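Local coordinates for SNF1-like protein kinase ssp2 (Schizosaccharomyces pombe, PDB 2QRD), which probably phosphorylates serine and threonine residues of target proteins as the catalytic subunit of an AMPK-like complex, joined through this C-terminal region to a partner subunit, at residues 21-26 with 80-85; 25-30 with 56-61; 35-40 with 127-132. All coordinates share one frame; numbering follows the deposited sequence.

How the contacts relate
All three contacts start from helix 23-37: contact 1 uses its beginning, contact 2 the overlapping turns that follow, and contact 3 its end. Contacts 1 and 2 share Glu25 and Ile26, have centres about 9 Å apart, and reach the neighbouring strands 74-84 and 57-63 of one antiparallel sheet. Contact 3 joins the same helix to helix 123-136; its centre lies about 11 Å from that of contact 2 and about 17 Å from that of contact 1. Along the chain its segments alternate with those of both other contacts. The first helix is thus tied to the sheet and to the last helix, consistent with a compact KA1-like domain.

Contact 1 of 3, residues 21-26 with 80-85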
loop_
_atom_site.group_PDB
_atom_site.type_symbol
_atom_site.label_atom_id
_atom_site.label_comp_id
_atom_site.label_asym_id
_atom_site.label_seq_id
_atom_site.Cartn_x
_atom_site.Cartn_y
_atom_site.Cartn_z
ATOM N N GLY A 21 0.957 25.838 -24.559
ATOM C CA GLY A 21 1.483 26.281 -25.842
ATOM C C GLY A 21 0.491 26.015 -26.948
ATOM O O GLY A 21 -0.701 26.283 -26.805
ATOM N N ASP A 22 0.997 25.451 -28.040
ATOM C CA ASP A 22 0.212 25.208 -29.239
ATOM C C ASP A 22 -0.244 23.766 -29.277
ATOM O O ASP A 22 0.557 22.864 -29.040
ATOM C CB ASP A 22 1.067 25.489 -30.465
ATOM C CG ASP A 22 0.448 26.509 -31.373
ATOM O OD1 ASP A 22 0.492 27.717 -31.023
ATOM O OD2 ASP A 22 -0.072 26.102 -32.439
ATOM N N ALA A 23 -1.517 23.547 -29.596
ATOM C CA ALA A 23 -2.093 22.196 -29.616
ATOM C C ALA A 23 -1.506 21.288 -30.709
ATOM O O ALA A 23 -1.255 20.112 -30.440
ATOM C CB ALA A 23 -3.618 22.255 -29.696
ATOM N N PRO A 24 -1.264 21.825 -31.938
ATOM C CA PRO A 24 -0.499 21.045 -32.910
ATOM C C PRO A 24 0.974 20.799 -32.504
ATOM O O PRO A 24 1.527 19.751 -32.851
ATOM C CB PRO A 24 -0.590 21.886 -34.183
ATOM C CG PRO A 24 -1.746 22.787 -33.963
ATOM C CD PRO A 24 -1.679 23.108 -32.527
ATOM N N GLU A 25 1.595 21.727 -31.771
ATOM C CA GLU A 25 2.943 21.469 -31.243
ATOM C C GLU A 25 2.959 20.387 -30.149
ATOM O O GLU A 25 3.898 19.580 -30.067
ATOM C CB GLU A 25 3.632 22.758 -30.768
ATOM C CG GLU A 25 4.108 23.658 -31.915
ATOM C CD GLU A 25 4.555 25.054 -31.439
ATOM O OE1 GLU A 25 4.854 25.201 -30.216
ATOM O OE2 GLU A 25 4.608 25.997 -32.283
ATOM N N ILE A 26 1.916 20.396 -29.316
ATOM C CA ILE A 26 1.706 19.393 -28.293
ATOM C C ILE A 26 1.407 18.039 -28.943
ATOM O O ILE A 26 1.958 17.021 -28.533
ATOM C CB ILE A 26 0.550 19.792 -27.324
ATOM C CG1 ILE A 26 0.916 21.035 -26.504
ATOM C CG2 ILE A 26 0.216 18.648 -26.373
ATOM C CD1 ILE A 26 -0.294 21.707 -25.862
ATOM N N LEU A 80 -5.329 8.345 -26.222
ATOM C CA LEU A 80 -4.949 9.670 -25.737
ATOM C C LEU A 80 -5.934 10.676 -26.254
ATOM O O LEU A 80 -6.401 10.554 -27.363
ATOM C CB LEU A 80 -3.561 10.068 -26.206
ATOM C CG LEU A 80 -2.316 9.189 -26.000
ATOM C CD1 LEU A 80 -2.007 8.976 -24.550
ATOM C CD2 LEU A 80 -2.363 7.880 -26.753
ATOM N N GLN A 81 -6.253 11.665 -25.438
ATOM C CA GLN A 81 -7.184 12.709 -25.841
ATOM C C GLN A 81 -6.709 14.073 -25.348
ATOM O O GLN A 81 -6.594 14.289 -24.150
ATOM C CB GLN A 81 -8.580 12.409 -25.299
ATOM C CG GLN A 81 -9.649 13.437 -25.660
ATOM C CD GLN A 81 -9.920 13.513 -27.138
ATOM O OE1 GLN A 81 -10.479 12.595 -27.727
ATOM N NE2 GLN A 81 -9.536 14.623 -27.747
ATOM N N LEU A 82 -6.434 14.977 -26.275
ATOM C CA LEU A 82 -6.114 16.345 -25.918
ATOM C C LEU A 82 -7.407 17.168 -25.737
ATOM O O LEU A 82 -8.349 17.078 -26.538
ATOM C CB LEU A 82 -5.141 17.000 -26.933
ATOM C CG LEU A 82 -4.316 18.227 -26.456
ATOM C CD1 LEU A 82 -3.194 17.835 -25.478
ATOM C CD2 LEU A 82 -3.730 19.057 -27.587
ATOM N N TYR A 83 -7.433 17.930 -24.643
ATOM C CA TYR A 83 -8.496 18.861 -24.318
ATOM C C TYR A 83 -7.942 20.253 -24.028
ATOM O O TYR A 83 -6.920 20.391 -23.319
ATOM C CB TYR A 83 -9.233 18.425 -23.069
ATOM C CG TYR A 83 -10.041 17.165 -23.175
ATOM C CD1 TYR A 83 -11.216 17.114 -23.941
ATOM C CD2 TYR A 83 -9.656 16.025 -22.468
ATOM C CE1 TYR A 83 -11.965 15.956 -24.021
ATOM C CE2 TYR A 83 -10.404 14.863 -22.533
ATOM C CZ TYR A 83 -11.552 14.842 -23.296
ATOM O OH TYR A 83 -12.256 13.678 -23.341
ATOM N N GLU A 84 -8.622 21.291 -24.518
ATOM C CA GLU A 84 -8.296 22.622 -24.021
ATOM C C GLU A 84 -8.986 22.897 -22.683
ATOM O O GLU A 84 -10.226 22.779 -22.552
ATOM C CB GLU A 84 -8.582 23.719 -25.033
ATOM C CG GLU A 84 -7.829 24.997 -24.707
ATOM C CD GLU A 84 -8.342 26.218 -25.458
ATOM O OE1 GLU A 84 -7.937 26.407 -26.625
ATOM O OE2 GLU A 84 -9.127 27.007 -24.868
ATOM N N VAL A 85 -8.174 23.252 -21.692
ATOM C CA VAL A 85 -8.688 23.626 -20.387
ATOM C C VAL A 85 -9.083 25.085 -20.393
ATOM O O VAL A 85 -10.152 25.432 -19.917
ATOM C CB VAL A 85 -7.672 23.336 -19.260
ATOM C CG1 VAL A 85 -8.170 23.897 -17.928
ATOM C CG2 VAL A 85 -7.429 21.835 -19.161
#
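Leu82 meets the start of the helix with both of its methyl groups, set against two residues a helical turn apart. Its CD1 lies 3.6 Å from Ile26 CG2, while its CD2 packs 3.8 Å from Ala23 CB. Ile26 and Leu82 cross at about a right angle, and CG2 also comes within 4.1 Å of Leu82 CD2, so this one branch of the isoleucine touches both ends of the leucine fork. The torsions explain the meeting: Leu82 holds CG anti to its backbone N (chi1 -159°), and the Ile26 branch that touches it, CG2, is likewise anti to the nitrogen of its own residue. No hydrogen bond crosses between the segments; the evidence is of a small, buried contact of 120 Å² made by apolar side chains, with the backbones 8.0 Å apart between Ala23 CA and Leu82 CA.

The next shell supports both backbones. The helix has its first turn closed by Ile26 N to Asp22 O at 2.8 Å. On the strand, Leu82 is paired through its backbone with Tyr56, and Gln81 NE2 donates to Leu82 O at 3.0 Å with a nearly straight N-H...O angle of 166°; the carbonyl oxygen lies almost in the amide plane of Gln81, although the donor is tilted from the plane of the carbonyl. Gln81 CG sits over one face of the Tyr83 ring, offset toward its rim.

Farther out, Tyr56 and Cys19 also touch Leu82, Phe90 packs on Ile26, and Pro28 of the neighbouring SPCC1919.03c chain packs on Ala23. The arrangement is that of a helix laid on an antiparallel sheet, here the first long helix of a KA1-like domain with its first turn resting on strand 74-84 at Leu82.

Contact 2 of 3, residues 25-30 with 56-61; sequences EILLAV and YTIKSR
Leu27 stands between Ile58 and Tyr56, where helix 23-37 lies on strand 57-63 of the antiparallel sheet, the helix-on-sheet layer of a KA1-like fold. The contact buries 193 Å², and no hydrogen bond crosses it.

The aliphatic part is the tighter. Leu27 CD1 comes to 3.4 Å from Ile58 CD1, a short approach for two methyl groups, and the two side chains run antiparallel alongside one another, overlapping at their ends. Leu27 gets there with CG anti to the backbone N (chi1 -172°), which sends its fork over the strand. One turn beyond Leu27, Val30 completes the grip: its CG1 rests 3.9 Å from Ile58 CD1. Tyr31 and Leu34, farther along the helix, also touch Ile58.

The aromatic part is looser. Leu27 CD2 lies 4.0 Å from both Tyr56 CE2 and Tyr56 CD2, approaching the ring obliquely, and CB is equally near CE2. An alanine in place of Leu27 would remove both methyls, and this is likely to leave a gap between the Tyr56 ring and the tip of Ile58.

One polar group belongs to the touching side chains. While its ring packs on the helix, Tyr56 reaches the partner subunit with its hydroxyl: OH is hydrogen-bonded to the backbone O of Pro26 in the neighbouring SPCC1919.03c chain.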
loop_
_atom_site.group_PDB
_atom_site.type_symbol
_atom_site.label_atom_id
_atom_site.label_comp_id
_atom_site.label_asym_id
_atom_site.label_seq_id
_atom_site.Cartn_x
_atom_site.Cartn_y
_atom_site.Cartn_z
ATOM N N GLU A 25 1.595 21.727 -31.771
ATOM C CA GLU A 25 2.943 21.469 -31.243
ATOM C C GLU A 25 2.959 20.387 -30.149
ATOM O O GLU A 25 3.898 19.580 -30.067
ATOM C CB GLU A 25 3.632 22.758 -30.768
ATOM C CG GLU A 25 4.108 23.658 -31.915
ATOM C CD GLU A 25 4.555 25.054 -31.439
ATOM O OE1 GLU A 25 4.854 25.201 -30.216
ATOM O OE2 GLU A 25 4.608 25.997 -32.283
ATOM N N ILE A 26 1.916 20.396 -29.316
ATOM C CA ILE A 26 1.706 19.393 -28.293
ATOM C C ILE A 26 1.407 18.039 -28.943
ATOM O O ILE A 26 1.958 17.021 -28.533
ATOM C CB ILE A 26 0.550 19.792 -27.324
ATOM C CG1 ILE A 26 0.916 21.035 -26.504
ATOM C CG2 ILE A 26 0.216 18.648 -26.373
ATOM C CD1 ILE A 26 -0.294 21.707 -25.862
ATOM N N LEU A 27 0.522 18.029 -29.941
ATOM C CA LEU A 27 0.201 16.797 -30.648
ATOM C C LEU A 27 1.477 16.155 -31.234
ATOM O O LEU A 27 1.728 14.975 -30.983
ATOM C CB LEU A 27 -0.896 17.030 -31.701
ATOM C CG LEU A 27 -1.480 15.791 -32.398
ATOM C CD1 LEU A 27 -2.063 14.779 -31.391
ATOM C CD2 LEU A 27 -2.510 16.175 -33.482
ATOM N N LEU A 28 2.276 16.936 -31.977
ATOM C CA LEU A 28 3.621 16.530 -32.419
ATOM C C LEU A 28 4.497 15.909 -31.318
ATOM O O LEU A 28 5.090 14.859 -31.541
ATOM C CB LEU A 28 4.384 17.716 -33.061
ATOM C CG LEU A 28 5.823 17.526 -33.579
ATOM C CD1 LEU A 28 5.893 16.544 -34.737
ATOM C CD2 LEU A 28 6.465 18.861 -33.995
ATOM N N ALA A 29 4.594 16.573 -30.161
ATOM C CA ALA A 29 5.406 16.098 -29.019
ATOM C C ALA A 29 4.912 14.764 -28.460
ATOM O O ALA A 29 5.706 13.890 -28.124
ATOM C CB ALA A 29 5.454 17.152 -27.915
ATOM N N VAL A 30 3.594 14.615 -28.390
ATOM C CA VAL A 30 2.953 13.360 -28.007
ATOM C C VAL A 30 3.309 12.212 -28.966
ATOM O O VAL A 30 3.629 11.095 -28.511
ATOM C CB VAL A 30 1.411 13.506 -27.897
ATOM C CG1 VAL A 30 0.774 12.169 -27.620
ATOM C CG2 VAL A 30 1.043 14.507 -26.828
ATOM N N TYR A 56 -6.919 14.946 -32.537
ATOM C CA TYR A 56 -6.482 14.989 -31.121
ATOM C C TYR A 56 -6.866 13.749 -30.294
ATOM O O TYR A 56 -6.560 13.673 -29.129
ATOM C CB TYR A 56 -6.955 16.274 -30.434
ATOM C CG TYR A 56 -6.358 17.515 -31.049
ATOM C CD1 TYR A 56 -7.122 18.352 -31.837
ATOM C CD2 TYR A 56 -5.011 17.830 -30.871
ATOM C CE1 TYR A 56 -6.570 19.473 -32.432
ATOM C CE2 TYR A 56 -4.438 18.973 -31.465
ATOM C CZ TYR A 56 -5.227 19.793 -32.229
ATOM O OH TYR A 56 -4.691 20.933 -32.819
ATOM N N THR A 57 -7.547 12.798 -30.929
ATOM C CA THR A 57 -7.807 11.459 -30.393
ATOM C C THR A 57 -6.827 10.486 -31.075
ATOM O O THR A 57 -6.883 10.276 -32.310
ATOM C CB THR A 57 -9.263 11.032 -30.700
ATOM O OG1 THR A 57 -10.157 12.044 -30.238
ATOM C CG2 THR A 57 -9.624 9.705 -30.039
ATOM N N ILE A 58 -5.909 9.941 -30.273
ATOM C CA ILE A 58 -4.900 8.986 -30.748
ATOM C C ILE A 58 -5.174 7.628 -30.071
ATOM O O ILE A 58 -5.279 7.564 -28.833
ATOM C CB ILE A 58 -3.439 9.443 -30.389
ATOM C CG1 ILE A 58 -3.137 10.830 -30.977
ATOM C CG2 ILE A 58 -2.393 8.377 -30.789
ATOM C CD1 ILE A 58 -1.954 11.592 -30.288
ATOM N N LYS A 59 -5.274 6.560 -30.875
ATOM C CA LYS A 59 -5.279 5.213 -30.310
ATOM C C LYS A 59 -3.891 4.589 -30.441
ATOM O O LYS A 59 -3.294 4.596 -31.506
ATOM C CB LYS A 59 -6.385 4.331 -30.910
ATOM C CG LYS A 59 -7.791 4.837 -30.586
ATOM C CD LYS A 59 -8.796 3.742 -30.520
ATOM C CE LYS A 59 -10.228 4.322 -30.579
ATOM N NZ LYS A 59 -11.269 3.443 -29.911
ATOM N N SER A 60 -3.371 4.064 -29.352
ATOM C CA SER A 60 -2.012 3.545 -29.390
ATOM C C SER A 60 -1.992 2.079 -28.960
ATOM O O SER A 60 -2.806 1.638 -28.132
ATOM C CB SER A 60 -1.066 4.392 -28.520
ATOM O OG SER A 60 -1.441 4.311 -27.156
ATOM N N ARG A 61 -1.088 1.325 -29.560
ATOM C CA ARG A 61 -0.843 -0.048 -29.159
ATOM C C ARG A 61 0.604 -0.182 -28.681
ATOM O O ARG A 61 1.532 0.324 -29.326
ATOM C CB ARG A 61 -1.136 -1.001 -30.313
ATOM C CG ARG A 61 -1.290 -2.421 -29.872
ATOM C CD ARG A 61 -1.540 -3.311 -31.054
ATOM N NE ARG A 61 -0.497 -3.131 -32.054
ATOM C CZ ARG A 61 -0.610 -3.495 -33.319
ATOM N NH1 ARG A 61 -1.734 -4.074 -33.723
ATOM N NH2 ARG A 61 0.396 -3.277 -34.174
#

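Contact 3 of 3, residues 35-40 with 127-132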
loop_
_atom_site.group_PDB
_atom_site.type_symbol
_atom_site.label_atom_id
_atom_site.label_comp_id
_atom_site.label_asym_id
_atom_site.label_seq_id
_atom_site.Cartn_x
_atom_site.Cartn_y
_atom_site.Cartn_z
ATOM N N GLN A 35 6.568 7.388 -30.175
ATOM C CA GLN A 35 7.499 6.720 -31.052
ATOM C C GLN A 35 8.802 6.355 -30.332
ATOM O O GLN A 35 9.400 5.306 -30.631
ATOM C CB GLN A 35 7.783 7.569 -32.293
ATOM C CG GLN A 35 8.814 6.954 -33.204
ATOM C CD GLN A 35 9.414 7.933 -34.160
ATOM O OE1 GLN A 35 9.088 7.927 -35.343
ATOM N NE2 GLN A 35 10.319 8.776 -33.665
ATOM N N ARG A 36 9.256 7.210 -29.411
ATOM C CA ARG A 36 10.443 6.881 -28.604
ATOM C C ARG A 36 10.166 5.741 -27.631
ATOM O O ARG A 36 11.029 4.901 -27.394
ATOM C CB ARG A 36 10.976 8.084 -27.836
ATOM C CG ARG A 36 11.803 9.026 -28.657
ATOM C CD ARG A 36 12.802 9.730 -27.771
ATOM N NE ARG A 36 12.152 10.536 -26.737
ATOM C CZ ARG A 36 12.726 10.906 -25.591
ATOM N NH1 ARG A 36 13.980 10.544 -25.296
ATOM N NH2 ARG A 36 12.044 11.655 -24.737
ATOM N N ALA A 37 8.950 5.698 -27.088
ATOM C CA ALA A 37 8.561 4.614 -26.183
ATOM C C ALA A 37 8.338 3.286 -26.915
ATOM O O ALA A 37 8.241 2.235 -26.285
ATOM C CB ALA A 37 7.340 5.006 -25.358
ATOM N N GLY A 38 8.300 3.345 -28.246
ATOM C CA GLY A 38 8.046 2.183 -29.097
ATOM C C GLY A 38 6.582 1.853 -29.393
ATOM O O GLY A 38 6.303 0.822 -29.984
ATOM N N ALA A 39 5.653 2.710 -28.972
ATOM C CA ALA A 39 4.230 2.480 -29.192
ATOM C C ALA A 39 3.899 2.615 -30.680
ATOM O O ALA A 39 4.673 3.190 -31.438
ATOM C CB ALA A 39 3.388 3.457 -28.361
ATOM N N GLN A 40 2.764 2.054 -31.085
ATOM C CA GLN A 40 2.211 2.274 -32.423
ATOM C C GLN A 40 0.894 2.972 -32.231
ATOM O O GLN A 40 0.288 2.856 -31.189
ATOM C CB GLN A 40 2.014 0.968 -33.179
ATOM C CG GLN A 40 3.120 0.728 -34.125
ATOM C CD GLN A 40 3.587 -0.714 -34.182
ATOM O OE1 GLN A 40 4.266 -1.198 -33.263
ATOM N NE2 GLN A 40 3.263 -1.389 -35.258
ATOM N N CYS A 127 2.145 4.187 -18.814
ATOM C CA CYS A 127 1.947 5.607 -18.650
ATOM C C CYS A 127 3.178 6.310 -18.095
ATOM O O CYS A 127 3.444 7.462 -18.444
ATOM C CB CYS A 127 0.786 5.863 -17.701
ATOM S SG CYS A 127 -0.863 5.511 -18.343
ATOM N N ALA A 128 3.912 5.632 -17.208
ATOM C CA ALA A 128 5.160 6.153 -16.660
ATOM C C ALA A 128 6.226 6.268 -17.745
ATOM O O ALA A 128 6.977 7.241 -17.773
ATOM C CB ALA A 128 5.649 5.289 -15.480
ATOM N N MET A 129 6.295 5.270 -18.622
ATOM C CA MET A 129 7.118 5.287 -19.832
ATOM C C MET A 129 6.793 6.504 -20.741
ATOM O O MET A 129 7.689 7.268 -21.117
ATOM C CB MET A 129 6.932 3.942 -20.585
ATOM C CG MET A 129 8.130 3.452 -21.404
ATOM S SD MET A 129 8.073 1.700 -22.021
ATOM C CE MET A 129 7.457 0.830 -20.538
ATOM N N LEU A 130 5.518 6.668 -21.077
ATOM C CA LEU A 130 5.072 7.827 -21.843
ATOM C C LEU A 130 5.513 9.130 -21.181
ATOM O O LEU A 130 6.106 9.996 -21.823
ATOM C CB LEU A 130 3.551 7.809 -22.007
ATOM C CG LEU A 130 3.000 8.424 -23.295
ATOM C CD1 LEU A 130 1.617 9.012 -23.061
ATOM C CD2 LEU A 130 3.952 9.481 -23.836
ATOM N N VAL A 131 5.216 9.258 -19.892
ATOM C CA VAL A 131 5.527 10.465 -19.145
ATOM C C VAL A 131 7.015 10.777 -19.186
ATOM O O VAL A 131 7.388 11.924 -19.402
ATOM C CB VAL A 131 4.963 10.418 -17.689
ATOM C CG1 VAL A 131 5.559 11.493 -16.844
ATOM C CG2 VAL A 131 3.433 10.555 -17.711
ATOM N N CYS A 132 7.866 9.762 -19.054
ATOM C CA CYS A 132 9.313 9.982 -19.133
ATOM C C CYS A 132 9.792 10.454 -20.501
ATOM O O CYS A 132 10.747 11.220 -20.596
ATOM C CB CYS A 132 10.082 8.743 -18.690
ATOM S SG CYS A 132 9.880 8.502 -16.905
#
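Ala37 and Met129 form the closer-packed side of this helix-to-helix contact. Ala37 CB points at helix 123-136 and lies 4.3 Å from Met129 CG, the nearest approach of the two side chains. The thioether follows along the edge of the contact: Met129 is nearly extended as far as SD (chi1 -150°, chi2 168°), which brings SD to 4.3 Å from Ala37 O. With only a methyl at position 37 the backbones come close, 6.4 Å between Ala37 CA and Leu130 CA. Leu130 itself turns away from this meeting; Trp62 of strand 57-63 touches Ala37, Ala39 and Leu130, and so joins both helices to the sheet.

The helix stops here in a Schellman motif. Gly38 takes positive phi (87°) as the C-prime residue; Gly38 N reaches back weakly to Gln35 O at 3.3 Å, and Ala39 N pairs with Leu34 O.

The exposed side is looser. Arg36 NH2 is 4.4 Å from Cys132 O, too far for a direct bond, and the carbonyl lies oblique to the guanidinium. The link runs instead through Ser136, whose OG is hydrogen-bonded both to Arg36 NH2 and to Cys132 O; a weak bond from NH2 to Lys133 O adds to it.

Altogether 119 Å² is covered, with no direct hydrogen bond between the segments. The chemistry therefore implies two unlike halves: apolar contact around Ala37, and beside it a positive charge set among groups near the carbonyl end of helix 123-136, where the helix dipole would probably favour it.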